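Local coordinates for protein DTDP-4-dehydrorhamnose reductase, rfbD ortholog (Clostridium acetobutylicum, PDB 1VL0) that probably reduces dTDP-6-deoxy-L-lyxo-4-hexulose to dTDP-L-rhamnose, using a nicotinamide dinucleotide cofactor, at residues A230-R235 / E281-Y286. Numbering follows the deposited sequence.
Sequences AVEIFR and ESLKEY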
ATOM      1  N   ALA A 230      -5.257  33.923  17.361  1.00 42.93           N
ATOM      2  CA  ALA A 230      -6.163  35.076  17.471  1.00 43.50           C
ATOM      3  C   ALA A 230      -5.460  36.283  18.109  1.00 42.74           C
ATOM      4  O   ALA A 230      -5.543  37.404  17.607  1.00 43.90           O
ATOM      5  CB  ALA A 230      -7.398  34.697  18.261  1.00 43.17           C
ATOM      6  N   VAL A 231      -4.753  36.052  19.207  1.00 43.28           N
ATOM      7  CA  VAL A 231      -4.048  37.108  19.905  1.00 43.33           C
ATOM      8  C   VAL A 231      -3.030  37.788  18.982  1.00 44.94           C
ATOM      9  O   VAL A 231      -2.890  39.018  18.987  1.00 43.92           O
ATOM     10  CB  VAL A 231      -3.364  36.539  21.190  1.00 44.92           C
ATOM     11  CG1 VAL A 231      -2.412  37.562  21.831  1.00 45.96           C
ATOM     12  CG2 VAL A 231      -4.427  36.187  22.193  1.00 41.92           C
ATOM     13  N   GLU A 232      -2.332  37.014  18.168  1.00 45.16           N
ATOM     14  CA  GLU A 232      -1.373  37.602  17.244  1.00 44.67           C
ATOM     15  C   GLU A 232      -2.078  38.354  16.132  1.00 45.36           C
ATOM     16  O   GLU A 232      -1.618  39.413  15.755  1.00 43.84           O
ATOM     17  CB  GLU A 232      -0.429  36.552  16.700  1.00 45.14           C
ATOM     18  CG  GLU A 232       0.623  37.044  15.704  1.00 47.11           C
ATOM     19  CD  GLU A 232       1.737  37.873  16.329  1.00 48.08           C
ATOM     20  OE1 GLU A 232       1.744  38.119  17.556  1.00 51.02           O
ATOM     21  OE2 GLU A 232       2.633  38.261  15.566  1.00 46.37           O
ATOM     22  N   ILE A 233      -3.183  37.819  15.623  1.00 45.67           N
ATOM     23  CA  ILE A 233      -3.984  38.515  14.584  1.00 45.31           C
ATOM     24  C   ILE A 233      -4.383  39.924  15.058  1.00 46.06           C
ATOM     25  O   ILE A 233      -4.235  40.918  14.320  1.00 45.39           O
ATOM     26  CB  ILE A 233      -5.254  37.716  14.228  1.00 45.44           C
ATOM     27  CG1 ILE A 233      -4.903  36.436  13.417  1.00 43.24           C
ATOM     28  CG2 ILE A 233      -6.216  38.551  13.403  1.00 43.28           C
ATOM     29  CD1 ILE A 233      -5.986  35.360  13.423  1.00 42.46           C
ATOM     30  N   PHE A 234      -4.901  40.004  16.288  1.00 45.56           N
ATOM     31  CA  PHE A 234      -5.355  41.286  16.843  1.00 45.34           C
ATOM     32  C   PHE A 234      -4.189  42.237  17.223  1.00 47.37           C
ATOM     33  O   PHE A 234      -4.276  43.458  17.017  1.00 45.09           O
ATOM     34  CB  PHE A 234      -6.305  41.037  18.024  1.00 46.01           C
ATOM     35  CG  PHE A 234      -7.568  40.308  17.630  1.00 42.46           C
ATOM     36  CD1 PHE A 234      -8.303  40.707  16.507  1.00 42.30           C
ATOM     37  CD2 PHE A 234      -8.015  39.218  18.373  1.00 48.13           C
ATOM     38  CE1 PHE A 234      -9.460  40.036  16.149  1.00 46.72           C
ATOM     39  CE2 PHE A 234      -9.196  38.535  18.031  1.00 43.12           C
ATOM     40  CZ  PHE A 234      -9.920  38.944  16.914  1.00 48.63           C
ATOM     41  N   ARG A 235      -3.070  41.661  17.678  1.00 45.50           N
ATOM     42  CA  ARG A 235      -1.850  42.436  17.828  1.00 45.46           C
ATOM     43  C   ARG A 235      -1.386  43.080  16.513  1.00 45.58           C
ATOM     44  O   ARG A 235      -1.053  44.276  16.462  1.00 44.47           O
ATOM     45  CB  ARG A 235      -0.736  41.586  18.413  1.00 45.67           C
ATOM     46  CG  ARG A 235       0.470  42.387  18.865  1.00 43.45           C
ATOM     47  CD  ARG A 235       1.734  41.581  19.121  1.00 48.04           C
ATOM     48  NE  ARG A 235       2.328  41.029  17.894  1.00 48.62           N
ATOM     49  CZ  ARG A 235       3.150  41.683  17.076  1.00 54.04           C
ATOM     50  NH1 ARG A 235       3.509  42.917  17.308  1.00 55.80           N
ATOM     51  NH2 ARG A 235       3.591  41.102  15.979  1.00 52.84           N
ATOM     52  N   GLU A 281       5.813  35.283  10.898  1.00 40.27           N
ATOM     53  CA  GLU A 281       6.324  35.999   9.735  1.00 42.57           C
ATOM     54  C   GLU A 281       5.378  35.889   8.523  1.00 42.54           C
ATOM     55  O   GLU A 281       5.123  36.859   7.832  1.00 43.45           O
ATOM     56  CB  GLU A 281       7.701  35.444   9.396  1.00 43.16           C
ATOM     57  CG  GLU A 281       8.433  36.136   8.265  1.00 46.11           C
ATOM     58  CD  GLU A 281       9.811  35.519   7.956  1.00 53.02           C
ATOM     59  OE1 GLU A 281      10.306  34.682   8.755  1.00 65.00           O
ATOM     60  OE2 GLU A 281      10.380  35.863   6.887  1.00 59.51           O
ATOM     61  N   SER A 282       4.907  34.670   8.245  1.00 41.60           N
ATOM     62  CA  SER A 282       3.983  34.422   7.204  1.00 39.55           C
ATOM     63  C   SER A 282       2.689  35.186   7.437  1.00 38.54           C
ATOM     64  O   SER A 282       2.083  35.741   6.513  1.00 39.13           O
ATOM     65  CB  SER A 282       3.702  32.918   7.114  1.00 42.39           C
ATOM     66  OG  SER A 282       4.838  32.242   6.629  1.00 43.52           O
ATOM     67  N   LEU A 283       2.254  35.180   8.684  1.00 39.53           N
ATOM     68  CA  LEU A 283       0.993  35.777   9.071  1.00 38.69           C
ATOM     69  C   LEU A 283       1.075  37.308   8.918  1.00 39.69           C
ATOM     70  O   LEU A 283       0.178  37.944   8.274  1.00 40.14           O
ATOM     71  CB  LEU A 283       0.652  35.365  10.508  1.00 39.68           C
ATOM     72  CG  LEU A 283      -0.643  36.015  10.989  1.00 41.02           C
ATOM     73  CD1 LEU A 283      -1.887  35.708  10.049  1.00 38.89           C
ATOM     74  CD2 LEU A 283      -0.908  35.694  12.418  1.00 43.98           C
ATOM     75  N   LYS A 284       2.172  37.895   9.386  1.00 40.48           N
ATOM     76  CA  LYS A 284       2.374  39.341   9.199  1.00 42.66           C
ATOM     77  C   LYS A 284       2.333  39.726   7.726  1.00 41.62           C
ATOM     78  O   LYS A 284       1.719  40.748   7.362  1.00 43.91           O
ATOM     79  CB  LYS A 284       3.670  39.840   9.822  1.00 42.82           C
ATOM     80  CG  LYS A 284       3.774  41.367   9.779  1.00 45.45           C
ATOM     81  CD  LYS A 284       4.858  41.970  10.640  1.00 48.92           C
ATOM     82  CE  LYS A 284       4.682  43.502  10.732  1.00 51.12           C
ATOM     83  NZ  LYS A 284       4.575  44.184   9.365  1.00 42.75           N
ATOM     84  N   GLU A 285       2.973  38.943   6.866  1.00 43.13           N
ATOM     85  CA  GLU A 285       2.987  39.247   5.414  1.00 43.73           C
ATOM     86  C   GLU A 285       1.538  39.240   4.880  1.00 43.65           C
ATOM     87  O   GLU A 285       1.132  40.036   4.034  1.00 44.72           O
ATOM     88  CB  GLU A 285       3.879  38.244   4.703  1.00 44.33           C
ATOM     89  CG  GLU A 285       3.906  38.314   3.192  1.00 47.85           C
ATOM     90  CD  GLU A 285       4.539  37.076   2.531  1.00 48.77           C
ATOM     91  OE1 GLU A 285       3.958  35.957   2.618  1.00 49.78           O
ATOM     92  OE2 GLU A 285       5.609  37.214   1.874  1.00 51.91           O
ATOM     93  N   TYR A 286       0.744  38.328   5.392  1.00 41.83           N
ATOM     94  CA  TYR A 286      -0.627  38.166   4.947  1.00 41.59           C
ATOM     95  C   TYR A 286      -1.509  39.313   5.401  1.00 42.51           C
ATOM     96  O   TYR A 286      -2.270  39.877   4.587  1.00 42.82           O
ATOM     97  CB  TYR A 286      -1.203  36.829   5.421  1.00 43.51           C
ATOM     98  CG  TYR A 286      -2.651  36.602   5.021  1.00 39.64           C
ATOM     99  CD1 TYR A 286      -2.997  36.377   3.703  1.00 43.73           C
ATOM    100  CD2 TYR A 286      -3.636  36.587   5.961  1.00 42.06           C
ATOM    101  CE1 TYR A 286      -4.310  36.171   3.337  1.00 42.92           C
ATOM    102  CE2 TYR A 286      -4.952  36.369   5.625  1.00 44.71           C
ATOM    103  CZ  TYR A 286      -5.289  36.163   4.316  1.00 39.35           C
ATOM    104  OH  TYR A 286      -6.601  35.958   4.013  1.00 38.58           O
TER
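The carboxylate of Glu-232, a residue whose side chain packs against Leu-283, is gripped by Arg-235 three residues further along the same helix, with Arg-235 NE reaching Glu-232 OE1 at 3.0 Å in a salt bridge. The grip borders a helix-helix packing in an extended short-chain dehydrogenase/reductase, where helix 226-237 meets the C-terminal helix 279-290; the side chain of Ile-233 lies about 12 Å from the bound dinucleotide. Arg-235 NH2 reaches Glu-232 OE2 at the same 3.0 Å, which makes the hold side-on and two-pronged. Both bonds are nearly straight; they lie in the guanidinium plane, yet approach the carboxylate from above its own plane, so the two flat groups are tilted against each other. No hydrogen bond joins the two segments, and the small interface illustrates how one leucine can carry the packing of one helix against another. Leu-283 carries CG anti to its backbone N (chi1 178°), which sends the isobutyl group across to the other helix. Phe-229 and Leu-236 of that helix also touch it, while Tyr-164 of strand 155-164 adds contact from the sheet. Glu-232 and Leu-283 run past each other in opposing directions, Glu-232 CG lying 3.9 Å from Leu-283 CD2; a bend at chi2 (72°) turns the acid group from there to Arg-235. Ile-233 instead crosses Leu-283 at about a right angle, its CG1 lying 4.2 Å from the same Leu-283 CD2 methyl.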